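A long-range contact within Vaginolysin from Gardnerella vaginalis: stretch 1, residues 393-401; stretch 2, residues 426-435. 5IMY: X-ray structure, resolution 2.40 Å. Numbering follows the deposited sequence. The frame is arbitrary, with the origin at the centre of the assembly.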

# COMPACT_ATOMS: atom_id res chain seq x y z
N ARG A 393 1.37 -36.09 -11.12
CA ARG A 393 1.46 -35.19 -9.99
C ARG A 393 1.25 -33.77 -10.49
O ARG A 393 1.19 -33.52 -11.70
N TYR A 394 1.11 -32.83 -9.57
CA TYR A 394 0.99 -31.43 -9.93
C TYR A 394 1.95 -30.60 -9.10
O TYR A 394 2.22 -30.91 -7.93
N TYR A 395 2.48 -29.55 -9.71
CA TYR A 395 3.34 -28.58 -9.03
C TYR A 395 2.88 -27.19 -9.45
O TYR A 395 3.16 -26.74 -10.56
N ILE A 396 2.15 -26.52 -8.55
CA ILE A 396 1.52 -25.24 -8.84
C ILE A 396 1.97 -24.25 -7.78
O ILE A 396 1.80 -24.50 -6.58
N TYR A 397 2.52 -23.12 -8.22
CA TYR A 397 2.96 -22.05 -7.33
C TYR A 397 2.44 -20.72 -7.85
O TYR A 397 2.11 -20.57 -9.03
N TRP A 398 2.38 -19.74 -6.96
CA TRP A 398 2.01 -18.38 -7.32
C TRP A 398 2.50 -17.44 -6.24
O TRP A 398 2.87 -17.86 -5.14
N ASP A 399 2.51 -16.15 -6.57
CA ASP A 399 3.05 -15.11 -5.69
C ASP A 399 1.93 -14.23 -5.16
O ASP A 399 0.97 -13.93 -5.88
N GLU A 400 2.05 -13.83 -3.90
CA GLU A 400 1.11 -12.92 -3.26
C GLU A 400 1.87 -11.65 -2.88
O GLU A 400 2.64 -11.65 -1.91
N TYR A 401 1.66 -10.59 -3.64
CA TYR A 401 2.27 -9.31 -3.33
C TYR A 401 1.47 -8.58 -2.25
O TYR A 401 0.28 -8.82 -2.05
N HIS A 426 -8.95 -41.37 -13.00
CA HIS A 426 -9.58 -40.10 -13.33
C HIS A 426 -9.58 -39.23 -12.08
O HIS A 426 -10.24 -39.57 -11.08
N PHE A 427 -8.84 -38.13 -12.12
CA PHE A 427 -8.77 -37.17 -11.04
C PHE A 427 -9.24 -35.82 -11.56
O PHE A 427 -8.72 -35.32 -12.56
N ASN A 428 -10.24 -35.24 -10.90
CA ASN A 428 -10.81 -33.97 -11.30
C ASN A 428 -10.95 -33.06 -10.09
O ASN A 428 -11.30 -33.52 -9.00
N THR A 429 -10.66 -31.78 -10.28
CA THR A 429 -10.77 -30.80 -9.21
C THR A 429 -10.63 -29.41 -9.80
O THR A 429 -9.99 -29.23 -10.84
N THR A 430 -11.23 -28.44 -9.12
CA THR A 430 -11.10 -27.03 -9.47
C THR A 430 -10.52 -26.27 -8.28
O THR A 430 -10.86 -26.56 -7.13
N ILE A 431 -9.64 -25.32 -8.56
CA ILE A 431 -8.96 -24.54 -7.54
C ILE A 431 -9.40 -23.09 -7.66
O ILE A 431 -9.53 -22.56 -8.77
N GLN A 432 -9.62 -22.44 -6.52
CA GLN A 432 -9.99 -21.03 -6.48
C GLN A 432 -8.76 -20.18 -6.19
O GLN A 432 -7.91 -20.55 -5.37
N PHE A 433 -8.67 -19.04 -6.86
CA PHE A 433 -7.56 -18.11 -6.70
C PHE A 433 -8.08 -16.71 -6.48
O PHE A 433 -8.95 -16.24 -7.23
N LYS A 434 -7.56 -16.04 -5.45
CA LYS A 434 -7.79 -14.61 -5.31
C LYS A 434 -7.34 -13.90 -6.58
O LYS A 434 -6.34 -14.27 -7.20
N GLY A 435 -8.10 -12.88 -6.98
CA GLY A 435 -7.79 -12.16 -8.20
C GLY A 435 -6.47 -11.42 -8.18
O GLY A 435 -6.02 -10.94 -9.23

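Two stretches, each mostly a strand and running nearly parallel (11° between the strand directions), meet through side chains alone, in a narrow, mostly apolar contact that buries 267 Å² in total and has no hydrogen bond across it. The strand axes come no closer than 11.3 Å, too far for backbone pairing, so side chains must fill the gap. From stretch 1, Tyr 394 (chi1 m), Ile 396 (m, t) and Trp 398 (chi1 p) point toward the other stretch; Tyr 397, between the last two, points away. Phe 427 (chi1 t), Ile 431 (m, t) and Lys 434 point back. At one end Tyr 394 CE2 meets Phe 427 CE2 at 4.1 Å, the rings oblique to each other. Next, Ile 396 CD1 touches Ile 431 CD1 at 4.2 Å, while Ile 396 CG2 lies 4.4 Å from Phe 433 CZ. Phe 433 (chi1 m) leaves its backbone sideways, but its ring reaches across, and Phe 433 has the largest covered area of any residue here, 62 Å². Its edge meets the face of Trp 398: CE1 of Phe 433 is 3.5 Å from CE3 of Trp 398, with planes at 82°. At the far end Trp 398 NE1 donates a weak 3.3 Å hydrogen bond to Glu 400 OE2. That same OE2 of Glu 400 faces Lys 434 NZ at 4.2 Å, opposite charges beyond salt-bridge range.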

# COMPACT_ATOMS: atom_id res chain seq x y z
CB ARG A 393 2.81 -35.32 -9.27
CG ARG A 393 2.99 -36.65 -8.56
CD ARG A 393 4.22 -36.64 -7.66
NE ARG A 393 5.46 -36.80 -8.42
CZ ARG A 393 6.66 -36.85 -7.86
NH1 ARG A 393 6.80 -36.76 -6.54
NH2 ARG A 393 7.74 -37.00 -8.63
CB TYR A 394 -0.46 -30.92 -9.74
CG TYR A 394 -1.44 -31.43 -10.77
CD1 TYR A 394 -1.49 -30.87 -12.05
CD2 TYR A 394 -2.31 -32.47 -10.48
CE1 TYR A 394 -2.39 -31.33 -12.99
CE2 TYR A 394 -3.21 -32.94 -11.42
CZ TYR A 394 -3.25 -32.37 -12.67
OH TYR A 394 -4.14 -32.83 -13.61
CB TYR A 395 4.81 -28.81 -9.36
CG TYR A 395 5.34 -30.13 -8.86
CD1 TYR A 395 5.79 -30.28 -7.56
CD2 TYR A 395 5.39 -31.24 -9.70
CE1 TYR A 395 6.27 -31.49 -7.10
CE2 TYR A 395 5.86 -32.45 -9.25
CZ TYR A 395 6.30 -32.57 -7.94
OH TYR A 395 6.78 -33.78 -7.49
CB ILE A 396 -0.01 -25.36 -8.87
CG1 ILE A 396 -0.43 -26.27 -10.04
CG2 ILE A 396 -0.67 -23.99 -9.00
CD1 ILE A 396 -1.91 -26.62 -10.06
CB TYR A 397 4.49 -22.00 -7.21
CG TYR A 397 5.16 -23.34 -7.02
CD1 TYR A 397 5.54 -23.77 -5.76
CD2 TYR A 397 5.41 -24.17 -8.11
CE1 TYR A 397 6.16 -25.00 -5.59
CE2 TYR A 397 6.02 -25.39 -7.94
CZ TYR A 397 6.39 -25.80 -6.68
OH TYR A 397 7.00 -27.02 -6.52
CB TRP A 398 0.49 -18.25 -7.52
CG TRP A 398 -0.31 -18.44 -6.27
CD1 TRP A 398 -0.71 -17.46 -5.41
CD2 TRP A 398 -0.81 -19.67 -5.75
NE1 TRP A 398 -1.43 -18.01 -4.38
CE2 TRP A 398 -1.50 -19.37 -4.56
CE3 TRP A 398 -0.73 -21.00 -6.16
CZ2 TRP A 398 -2.12 -20.34 -3.78
CZ3 TRP A 398 -1.35 -21.98 -5.39
CH2 TRP A 398 -2.03 -21.64 -4.21
CB ASP A 399 4.07 -14.25 -6.44
CG ASP A 399 5.32 -15.03 -6.81
OD1 ASP A 399 5.78 -15.85 -5.99
OD2 ASP A 399 5.85 -14.82 -7.92
CB GLU A 400 0.47 -13.58 -2.04
CG GLU A 400 -0.82 -14.33 -2.36
CD GLU A 400 -1.19 -15.34 -1.29
OE1 GLU A 400 -0.70 -15.22 -0.15
OE2 GLU A 400 -1.98 -16.26 -1.60
CB TYR A 401 2.37 -8.42 -4.57
CG TYR A 401 3.39 -8.87 -5.59
CD1 TYR A 401 4.10 -10.06 -5.44
CD2 TYR A 401 3.66 -8.10 -6.72
CE1 TYR A 401 5.03 -10.46 -6.37
CE2 TYR A 401 4.59 -8.50 -7.66
CZ TYR A 401 5.28 -9.68 -7.48
OH TYR A 401 6.21 -10.08 -8.41
CB HIS A 426 -10.99 -40.28 -13.87
CG HIS A 426 -11.57 -39.05 -14.49
ND1 HIS A 426 -12.21 -38.07 -13.75
CD2 HIS A 426 -11.58 -38.61 -15.77
CE1 HIS A 426 -12.60 -37.10 -14.55
NE2 HIS A 426 -12.23 -37.40 -15.78
CB PHE A 427 -7.34 -37.06 -10.49
CG PHE A 427 -7.14 -35.93 -9.52
CD1 PHE A 427 -7.38 -36.10 -8.17
CD2 PHE A 427 -6.69 -34.70 -9.97
CE1 PHE A 427 -7.19 -35.06 -7.28
CE2 PHE A 427 -6.50 -33.65 -9.09
CZ PHE A 427 -6.75 -33.83 -7.74
CB ASN A 428 -12.18 -34.16 -11.97
CG ASN A 428 -12.63 -32.92 -12.72
OD1 ASN A 428 -13.38 -32.10 -12.19
ND2 ASN A 428 -12.19 -32.78 -13.96
CB THR A 429 -9.72 -31.03 -8.11
OG1 THR A 429 -9.97 -30.13 -7.02
CG2 THR A 429 -8.31 -30.78 -8.65
CB THR A 430 -12.44 -26.43 -9.88
OG1 THR A 430 -13.21 -26.11 -8.71
CG2 THR A 430 -13.23 -27.40 -10.75
CB ILE A 431 -7.42 -24.66 -7.67
CG1 ILE A 431 -6.99 -26.12 -7.57
CG2 ILE A 431 -6.73 -23.84 -6.58
CD1 ILE A 431 -5.63 -26.39 -8.18
CB GLN A 432 -11.05 -20.77 -5.41
CG GLN A 432 -12.44 -20.56 -5.98
CD GLN A 432 -13.40 -19.95 -4.98
OE1 GLN A 432 -13.00 -19.16 -4.12
NE2 GLN A 432 -14.67 -20.31 -5.08
CB PHE A 433 -6.64 -18.13 -7.93
CG PHE A 433 -5.82 -19.38 -8.05
CD1 PHE A 433 -4.76 -19.61 -7.20
CD2 PHE A 433 -6.10 -20.31 -9.03
CE1 PHE A 433 -4.00 -20.75 -7.31
CE2 PHE A 433 -5.34 -21.46 -9.15
CZ PHE A 433 -4.29 -21.68 -8.28
CB LYS A 434 -7.03 -14.07 -4.10
CG LYS A 434 -7.50 -14.62 -2.77
CD LYS A 434 -6.36 -14.71 -1.77
CE LYS A 434 -6.82 -15.35 -0.47
NZ LYS A 434 -5.74 -16.16 0.16